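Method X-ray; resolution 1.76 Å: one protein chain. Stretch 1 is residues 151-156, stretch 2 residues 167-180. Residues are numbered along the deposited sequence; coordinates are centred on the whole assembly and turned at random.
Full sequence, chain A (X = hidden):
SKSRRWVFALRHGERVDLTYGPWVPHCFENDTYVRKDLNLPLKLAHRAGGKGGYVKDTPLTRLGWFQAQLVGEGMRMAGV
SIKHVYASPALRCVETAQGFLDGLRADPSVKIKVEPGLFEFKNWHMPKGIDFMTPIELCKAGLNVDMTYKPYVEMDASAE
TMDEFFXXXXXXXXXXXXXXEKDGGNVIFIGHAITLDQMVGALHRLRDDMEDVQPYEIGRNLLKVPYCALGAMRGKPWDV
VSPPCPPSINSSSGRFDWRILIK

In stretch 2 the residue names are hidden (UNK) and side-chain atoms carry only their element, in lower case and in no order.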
# COMPACT_ATOMS: atom_id res chain seq x y z
N PRO A 151 -2.18 -8.12 -31.85
CA PRO A 151 -1.40 -6.90 -31.59
C PRO A 151 -1.06 -6.09 -32.83
O PRO A 151 -0.84 -6.66 -33.90
CB PRO A 151 -0.11 -7.42 -30.95
CG PRO A 151 -0.44 -8.78 -30.46
CD PRO A 151 -1.45 -9.32 -31.42
N TYR A 152 -1.00 -4.77 -32.67
CA TYR A 152 -0.57 -3.87 -33.74
C TYR A 152 0.89 -4.02 -34.12
O TYR A 152 1.26 -3.81 -35.27
CB TYR A 152 -0.86 -2.41 -33.39
CG TYR A 152 -2.32 -2.12 -33.19
CD1 TYR A 152 -3.23 -2.29 -34.24
CD2 TYR A 152 -2.80 -1.68 -31.96
CE1 TYR A 152 -4.60 -2.03 -34.06
CE2 TYR A 152 -4.14 -1.41 -31.77
CZ TYR A 152 -5.03 -1.58 -32.82
OH TYR A 152 -6.35 -1.32 -32.63
N VAL A 153 1.70 -4.35 -33.12
CA VAL A 153 3.14 -4.46 -33.29
C VAL A 153 3.60 -5.84 -32.85
O VAL A 153 3.29 -6.31 -31.76
CB VAL A 153 3.92 -3.37 -32.50
CG1 VAL A 153 5.41 -3.66 -32.51
CG2 VAL A 153 3.65 -1.98 -33.08
N GLU A 154 4.33 -6.48 -33.76
CA GLU A 154 5.06 -7.69 -33.50
C GLU A 154 6.45 -7.21 -33.11
O GLU A 154 7.03 -6.36 -33.80
CB GLU A 154 5.12 -8.51 -34.80
CG GLU A 154 6.17 -9.62 -34.84
CD GLU A 154 5.61 -10.97 -34.43
OE1 GLU A 154 4.84 -11.57 -35.22
OE2 GLU A 154 5.94 -11.42 -33.30
N MET A 155 7.00 -7.74 -32.03
CA MET A 155 8.30 -7.26 -31.59
C MET A 155 9.27 -8.39 -31.22
O MET A 155 8.88 -9.39 -30.62
CB MET A 155 8.12 -6.27 -30.44
CG MET A 155 9.34 -5.47 -30.09
SD MET A 155 9.15 -4.90 -28.40
CE MET A 155 9.04 -6.46 -27.52
N ASP A 156 10.54 -8.21 -31.58
CA ASP A 156 11.53 -9.24 -31.32
C ASP A 156 12.41 -8.93 -30.10
O ASP A 156 12.20 -7.94 -29.39
CB ASP A 156 12.36 -9.52 -32.58
CG ASP A 156 13.52 -8.56 -32.76
OD1 ASP A 156 13.39 -7.36 -32.42
OD2 ASP A 156 14.58 -9.03 -33.25
N UNK A 167 8.60 4.91 -32.95
CA UNK A 167 7.71 4.55 -34.05
C UNK A 167 6.75 3.42 -33.64
O UNK A 167 5.56 3.51 -33.93
c UNK A 167 7.77 3.77 -36.55
c UNK A 167 8.56 4.16 -35.28
n UNK A 167 5.21 5.53 -38.75
c UNK A 167 6.24 4.55 -38.36
c UNK A 167 6.82 4.86 -36.99
N UNK A 168 7.30 2.39 -33.00
CA UNK A 168 6.56 1.29 -32.38
C UNK A 168 5.40 1.82 -31.55
O UNK A 168 4.24 1.47 -31.76
c UNK A 168 7.47 0.56 -31.38
n UNK A 168 9.45 -1.46 -29.85
n UNK A 168 7.95 -1.21 -28.10
n UNK A 168 10.20 -1.13 -27.71
c UNK A 168 8.43 -1.66 -30.88
c UNK A 168 9.20 -1.27 -28.55
c UNK A 168 8.34 -0.54 -31.89
N UNK A 169 5.74 2.66 -30.57
CA UNK A 169 4.75 3.16 -29.61
C UNK A 169 3.65 3.97 -30.28
O UNK A 169 2.46 3.81 -29.95
N UNK A 170 4.06 4.83 -31.20
CA UNK A 170 3.15 5.70 -31.93
C UNK A 170 2.21 4.89 -32.83
O UNK A 170 1.02 5.17 -32.86
c UNK A 170 3.09 7.71 -33.53
o UNK A 170 4.67 9.45 -33.83
c UNK A 170 3.95 8.61 -34.39
o UNK A 170 3.91 8.48 -35.63
c UNK A 170 3.95 6.71 -32.75
N UNK A 171 2.74 3.89 -33.53
CA UNK A 171 1.92 3.01 -34.38
C UNK A 171 0.82 2.37 -33.53
O UNK A 171 -0.36 2.43 -33.90
c UNK A 171 1.93 0.77 -35.63
c UNK A 171 3.51 2.57 -36.27
c UNK A 171 2.77 1.94 -35.12
N UNK A 172 1.19 1.79 -32.38
CA UNK A 172 0.23 1.09 -31.53
C UNK A 172 -0.79 2.06 -30.93
O UNK A 172 -1.99 1.78 -30.95
c UNK A 172 0.95 0.31 -30.43
N UNK A 173 -0.33 3.20 -30.43
CA UNK A 173 -1.21 4.15 -29.76
C UNK A 173 -2.16 4.86 -30.71
O UNK A 173 -3.33 5.06 -30.39
c UNK A 173 -0.41 5.17 -28.97
c UNK A 173 1.46 5.00 -25.23
s UNK A 173 1.19 5.82 -26.81
c UNK A 173 0.20 4.59 -27.69
N UNK A 174 -1.66 5.23 -31.89
CA UNK A 174 -2.55 5.83 -32.90
C UNK A 174 -3.54 4.82 -33.45
O UNK A 174 -4.72 5.13 -33.63
c UNK A 174 -0.25 8.40 -34.70
c UNK A 174 -1.75 6.47 -34.02
n UNK A 174 0.11 9.65 -34.46
o UNK A 174 -0.10 7.86 -35.81
c UNK A 174 -0.86 7.63 -33.54
N UNK A 175 -3.07 3.61 -33.73
CA UNK A 175 -3.98 2.55 -34.16
C UNK A 175 -5.11 2.34 -33.15
O UNK A 175 -6.27 2.30 -33.54
c UNK A 175 -3.23 1.26 -34.44
N UNK A 176 -4.76 2.23 -31.87
CA UNK A 176 -5.76 2.03 -30.81
C UNK A 176 -6.77 3.16 -30.76
O UNK A 176 -7.96 2.90 -30.59
c UNK A 176 -5.08 1.88 -29.42
N UNK A 177 -6.30 4.40 -30.90
CA UNK A 177 -7.18 5.57 -30.83
C UNK A 177 -8.06 5.69 -32.10
O UNK A 177 -9.26 6.00 -32.02
c UNK A 177 -5.80 6.88 -29.17
c UNK A 177 -7.19 8.10 -30.84
c UNK A 177 -6.35 6.86 -30.60
N UNK A 178 -7.45 5.43 -33.26
CA UNK A 178 -8.21 5.39 -34.52
C UNK A 178 -9.27 4.29 -34.57
O UNK A 178 -10.42 4.56 -34.95
n UNK A 178 -5.33 6.54 -36.49
o UNK A 178 -7.10 7.70 -35.75
c UNK A 178 -7.27 5.31 -35.72
c UNK A 178 -6.56 6.62 -35.99
N UNK A 179 -8.90 3.08 -34.15
CA UNK A 179 -9.80 1.91 -34.18
C UNK A 179 -10.97 1.89 -33.18
O UNK A 179 -11.88 1.08 -33.33
o UNK A 179 -8.01 1.22 -36.16
c UNK A 179 -8.99 0.61 -34.05
c UNK A 179 -8.00 0.42 -35.19
o UNK A 179 -7.20 -0.55 -35.12
N UNK A 180 -10.94 2.77 -32.18
CA UNK A 180 -12.01 2.84 -31.19
C UNK A 180 -12.86 4.11 -31.31
O UNK A 180 -13.80 4.32 -30.53
c UNK A 180 -11.45 2.76 -29.74
o UNK A 180 -10.46 3.79 -29.57
c UNK A 180 -10.82 1.39 -29.49

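Position 167 has four carbons in a row ending in a nitrogen. The chain stays clear of stretch 1. It is Lys167.

Position 168 has three carbons, a nitrogen, then a carbon carrying two more nitrogens. That planar group is a guanidinium. The carbon bearing the two nitrogens lies near Met155, and a chain carbon near Val153. This is Arg168. Its CB points sideways, but its end comes nearer: CZ of Arg168 lies 3.6 Å from SD of Met155, which sits over one face of the group. CD of Arg168 is 4.0 Å from CG1 of Val153. All three nitrogens are hydrogen-bonded elsewhere in the structure.

Position 169 has no side-chain atoms and makes no contact with stretch 1. It is Gly169.

Position 170 has three carbons, the third carrying two oxygens. It reaches nothing on stretch 1. The chain length and carboxylate give Glu170.

Position 171 has one carbon carrying two more. A branch carbon touches Val153. This is Val171, with CG1 4.1 Å from CG2 of Val153.

Position 172 has a single carbon, CB, 4.4 Å from CB of Tyr152 and also 4.4 Å from CG2 of Val153. It is Ala172.

Position 173 has two carbons, a sulfur and a final carbon, unbranched. It points away from stretch 1. It is Met173.

Position 174 has three carbons, the third carrying one oxygen and one nitrogen. Its end leads away. The amide is read as Gln174.

Position 175 has one carbon, CB, pointing toward stretch 1. It is 3.6 Å from CD1 of Tyr152 and lies over one face of the ring, a CH-pi contact almost along the ring normal. The residue is Ala175.

Position 176 also has one carbon, CB, 4.2 Å from CE2 of Tyr152. It is Ala176.

Position 177 has one carbon carrying two, facing away. It is Val177.

Position 178 has two carbons, the second carrying oxygen and nitrogen. It does not reach stretch 1. It is Asn178.

Position 179 has two carbons, the second carrying two oxygens. One oxygen meets the tyrosine hydroxyl. This is Asp179: OH of Tyr152 donates a hydrogen bond to OD2 of Asp179 at 2.7 Å, near the ring plane.

Position 180 has one carbon carrying an oxygen and a carbon. The side chain does not reach stretch 1. It is Thr180, whose OG1 donates to O of Ala176 at 2.8 Å.

The contact packs an irregular segment against a helix. The Tyr152 ring packs against Ala175 and Ala176, with CB of Ala175 over one face, CB of Tyr152 meets Ala172, and Asp179 binds the hydroxyl. Val153 and Met155 extend the contact to Val171 and Arg168.

Stretch 2, residues 167-180: KRGEVAMQAAVNDT
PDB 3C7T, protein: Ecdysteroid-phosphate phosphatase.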